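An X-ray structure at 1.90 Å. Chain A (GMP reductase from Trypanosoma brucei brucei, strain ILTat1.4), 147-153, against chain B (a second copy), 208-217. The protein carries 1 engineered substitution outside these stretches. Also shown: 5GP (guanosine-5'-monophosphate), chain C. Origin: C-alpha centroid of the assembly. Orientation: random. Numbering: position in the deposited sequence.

Chain A, residues 147-153: RHDLKLA
Chain B, residues 208-217: TLSDVVKLRK

A turn from one copy of GMP reductase packs against one side of a helix from a second copy in a small, largely apolar contact that buries 313 Å² and has no hydrogen bond between the modelled atoms of the two stretches. In chain A, residues 147-149 have helical phi/psi, and a type I turn follows from Leu150(A) to Ala153(A), closed by Ala153(A) N to Leu150(A) O at 3.2 Å. Two bonds lead into the turn: Leu150(A) N to Arg147(A) O at 3.1 Å and Lys151(A) N to His148(A) O at 3.2 Å. Chain B is helical from 209 to 216, with i to i+4 bonds such as Val213(B) N to Leu209(B) O at 2.8 Å and Arg216(B) N to Val212(B) O at 2.9 Å. Thr208(B), phi/psi -113/151 and chi1 p, caps the helix: its OG1 accepts from Asp211(B) N at 3.3 Å.

The nearest CA pair is Lys151(A) CA and Val213(B) CA, 7.2 Å apart. The stretches run in broadly the same sense, His148(A) near Leu209(B) and Leu152(A) spanning Leu209(B) to Arg216(B). Leu209(B), Val212(B), Val213(B) and Arg216(B) all point toward the chain A stretch, the i, i+3, i+4, i+7 spacing that lines up one helix side. Leu152(A) (phi/psi -118/14, chi m,t) starts sideways, but its end reaches this row. Its CD2 lies 3.6 Å from Leu209(B) CD1, 4.1 Å from Val212(B) CG1 and 4.2 Å from Val213(B) CG2, so one methyl touches three aliphatic side chains. The same CD2 is 3.8 Å from Arg216(B) NE, a van der Waals contact with the guanidinium; Arg216(B) is m,t,p with chi4 at 92°.

Leu209(B), chi t,p, also meets Lys151(A) and, ahead of the turn, His148(A): its CD2 is 3.6 Å from His148(A) NE2 and 3.8 Å from Lys151(A) CD. His148(A) (chi1 t, chi2 -93°) brings its ring tip in from a sideways CB, while Lys151(A) (chi1 -96°, chi2 t) points toward the helix and offers its aliphatic stem; its CE and NZ are not modelled. Val213(B), chi1 t, places CG2 4.0 Å from Lys151(A) O and 4.2 Å from Lys151(A) CB, van der Waals contacts with a carbonyl and a side-chain carbon; the carbonyl makes no hydrogen bond to this helix.

Ser210(B) points away from the chain A stretch, and its OG donates to 5GP O1P at 2.8 Å. Asp211(B) OD2 accepts a very short 2.5 Å bond from 5GP O2'. The helix thus packs on the neighbouring turn while its N-terminal residues hold the nucleotide.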

# COMPACT_ATOMS: atom_id res chain seq x y z
N ARG A 147 7.25 -13.09 55.38
CA ARG A 147 8.35 -12.85 54.43
C ARG A 147 9.40 -11.95 55.05
O ARG A 147 10.60 -12.14 54.83
CB ARG A 147 7.82 -12.22 53.14
CG ARG A 147 7.25 -13.20 52.14
CD ARG A 147 6.92 -12.53 50.81
NE ARG A 147 6.53 -13.51 49.79
CZ ARG A 147 5.31 -14.03 49.69
NH1 ARG A 147 4.37 -13.65 50.55
NH2 ARG A 147 5.02 -14.92 48.74
N HIS A 148 8.96 -10.96 55.84
CA HIS A 148 9.89 -10.04 56.48
C HIS A 148 10.85 -10.77 57.41
O HIS A 148 12.05 -10.46 57.43
CB HIS A 148 9.10 -8.97 57.24
CG HIS A 148 9.94 -8.06 58.08
ND1 HIS A 148 10.19 -8.30 59.41
CD2 HIS A 148 10.57 -6.90 57.78
CE1 HIS A 148 10.95 -7.33 59.89
NE2 HIS A 148 11.19 -6.46 58.92
N ASP A 149 10.35 -11.75 58.17
CA ASP A 149 11.20 -12.49 59.10
C ASP A 149 12.25 -13.35 58.40
O ASP A 149 13.21 -13.77 59.06
CB ASP A 149 10.36 -13.41 59.99
CG ASP A 149 9.26 -12.69 60.70
OD1 ASP A 149 9.44 -11.50 61.04
OD2 ASP A 149 8.20 -13.32 60.92
N LEU A 150 12.08 -13.65 57.12
CA LEU A 150 13.02 -14.48 56.39
C LEU A 150 14.07 -13.68 55.63
O LEU A 150 14.94 -14.29 54.99
CB LEU A 150 12.28 -15.38 55.39
CG LEU A 150 11.23 -16.36 55.91
CD1 LEU A 150 10.64 -17.13 54.73
CD2 LEU A 150 11.85 -17.31 56.92
N LYS A 151 13.99 -12.35 55.66
CA LYS A 151 14.75 -11.55 54.70
C LYS A 151 16.26 -11.64 54.92
O LYS A 151 17.02 -11.42 53.98
CB LYS A 151 14.28 -10.09 54.72
CG LYS A 151 13.23 -9.80 53.63
CD LYS A 151 12.63 -8.40 53.74
N LEU A 152 16.71 -11.98 56.13
CA LEU A 152 18.13 -12.10 56.42
C LEU A 152 18.53 -13.52 56.83
O LEU A 152 19.64 -13.71 57.34
CB LEU A 152 18.55 -11.11 57.51
CG LEU A 152 18.30 -9.62 57.28
CD1 LEU A 152 18.64 -8.81 58.53
CD2 LEU A 152 19.08 -9.10 56.07
N ALA A 153 17.66 -14.50 56.62
CA ALA A 153 17.91 -15.85 57.10
C ALA A 153 18.72 -16.65 56.09
O ALA A 153 18.70 -16.38 54.89
CB ALA A 153 16.60 -16.57 57.39
N THR B 208 18.32 0.91 56.71
CA THR B 208 17.09 0.17 56.51
C THR B 208 17.37 -1.23 56.00
O THR B 208 18.35 -1.48 55.29
CB THR B 208 16.16 0.88 55.51
OG1 THR B 208 16.70 0.75 54.19
CG2 THR B 208 16.03 2.33 55.85
N LEU B 209 16.46 -2.14 56.34
CA LEU B 209 16.57 -3.52 55.88
C LEU B 209 16.57 -3.60 54.36
O LEU B 209 17.30 -4.42 53.78
CB LEU B 209 15.42 -4.34 56.47
CG LEU B 209 15.18 -5.76 55.96
CD1 LEU B 209 16.40 -6.63 56.25
CD2 LEU B 209 13.94 -6.33 56.60
N SER B 210 15.77 -2.76 53.70
CA SER B 210 15.72 -2.77 52.24
C SER B 210 17.11 -2.56 51.65
O SER B 210 17.50 -3.24 50.70
CB SER B 210 14.77 -1.68 51.72
OG SER B 210 13.44 -1.91 52.14
N ASP B 211 17.85 -1.60 52.18
CA ASP B 211 19.19 -1.31 51.69
C ASP B 211 20.15 -2.44 52.03
O ASP B 211 21.01 -2.80 51.21
CB ASP B 211 19.69 -0.00 52.28
CG ASP B 211 19.02 1.21 51.68
OD1 ASP B 211 18.76 1.20 50.46
OD2 ASP B 211 18.76 2.18 52.43
N VAL B 212 20.03 -3.01 53.23
CA VAL B 212 20.90 -4.11 53.63
C VAL B 212 20.68 -5.31 52.72
O VAL B 212 21.64 -5.94 52.26
CB VAL B 212 20.66 -4.47 55.11
CG1 VAL B 212 21.34 -5.78 55.46
CG2 VAL B 212 21.15 -3.34 56.02
N VAL B 213 19.42 -5.65 52.45
CA VAL B 213 19.13 -6.78 51.57
C VAL B 213 19.77 -6.57 50.20
O VAL B 213 20.39 -7.48 49.64
CB VAL B 213 17.61 -6.99 51.46
CG1 VAL B 213 17.26 -7.85 50.25
CG2 VAL B 213 17.09 -7.62 52.73
N LYS B 214 19.64 -5.36 49.65
CA LYS B 214 20.24 -5.08 48.34
C LYS B 214 21.75 -5.26 48.37
O LYS B 214 22.34 -5.85 47.46
CB LYS B 214 19.89 -3.66 47.90
CG LYS B 214 18.45 -3.47 47.43
CD LYS B 214 18.20 -2.01 47.07
CE LYS B 214 16.74 -1.77 46.65
NZ LYS B 214 16.32 -0.38 47.02
N LEU B 215 22.41 -4.74 49.42
CA LEU B 215 23.87 -4.82 49.50
C LEU B 215 24.34 -6.25 49.73
O LEU B 215 25.46 -6.61 49.35
CB LEU B 215 24.37 -3.91 50.61
CG LEU B 215 24.20 -2.44 50.25
CD1 LEU B 215 24.25 -1.55 51.48
CD2 LEU B 215 25.26 -2.03 49.23
N ARG B 216 23.50 -7.08 50.35
CA ARG B 216 23.86 -8.48 50.54
C ARG B 216 23.64 -9.32 49.28
O ARG B 216 24.25 -10.39 49.16
CB ARG B 216 23.06 -9.08 51.70
CG ARG B 216 23.53 -8.61 53.06
CD ARG B 216 22.57 -9.02 54.17
NE ARG B 216 22.05 -10.38 53.99
CZ ARG B 216 22.60 -11.47 54.50
NH1 ARG B 216 23.70 -11.38 55.23
NH2 ARG B 216 22.05 -12.66 54.29
N LYS B 217 22.81 -8.86 48.35
CA LYS B 217 22.45 -9.65 47.18
C LYS B 217 23.53 -9.56 46.11
O LYS B 217 24.71 -9.40 46.43
CB LYS B 217 21.09 -9.20 46.62
P 5GP C . 11.32 1.35 52.35
O1P 5GP C . 11.54 -0.03 52.91
O2P 5GP C . 11.60 2.48 53.32
O3P 5GP C . 10.17 1.52 51.37
O5' 5GP C . 12.57 1.59 51.42
C5' 5GP C . 13.46 2.63 51.77
C4' 5GP C . 14.31 3.03 50.61
O4' 5GP C . 14.25 4.49 50.50
C3' 5GP C . 15.78 2.67 50.83
O3' 5GP C . 16.42 2.33 49.60
C2' 5GP C . 16.35 3.97 51.41
O2' 5GP C . 17.74 4.14 51.28
C1' 5GP C . 15.55 5.02 50.64
N9 5GP C . 15.48 6.29 51.35
C8 5GP C . 16.09 7.42 50.94
N7 5GP C . 15.89 8.39 51.85
C5 5GP C . 15.18 7.85 52.87
C6 5GP C . 14.70 8.38 54.07
O6 5GP C . 14.92 9.57 54.35
N1 5GP C . 14.01 7.59 54.90
C2 5GP C . 13.76 6.31 54.60
N2 5GP C . 13.05 5.56 55.49
N3 5GP C . 14.21 5.76 53.43
C4 5GP C . 14.93 6.52 52.56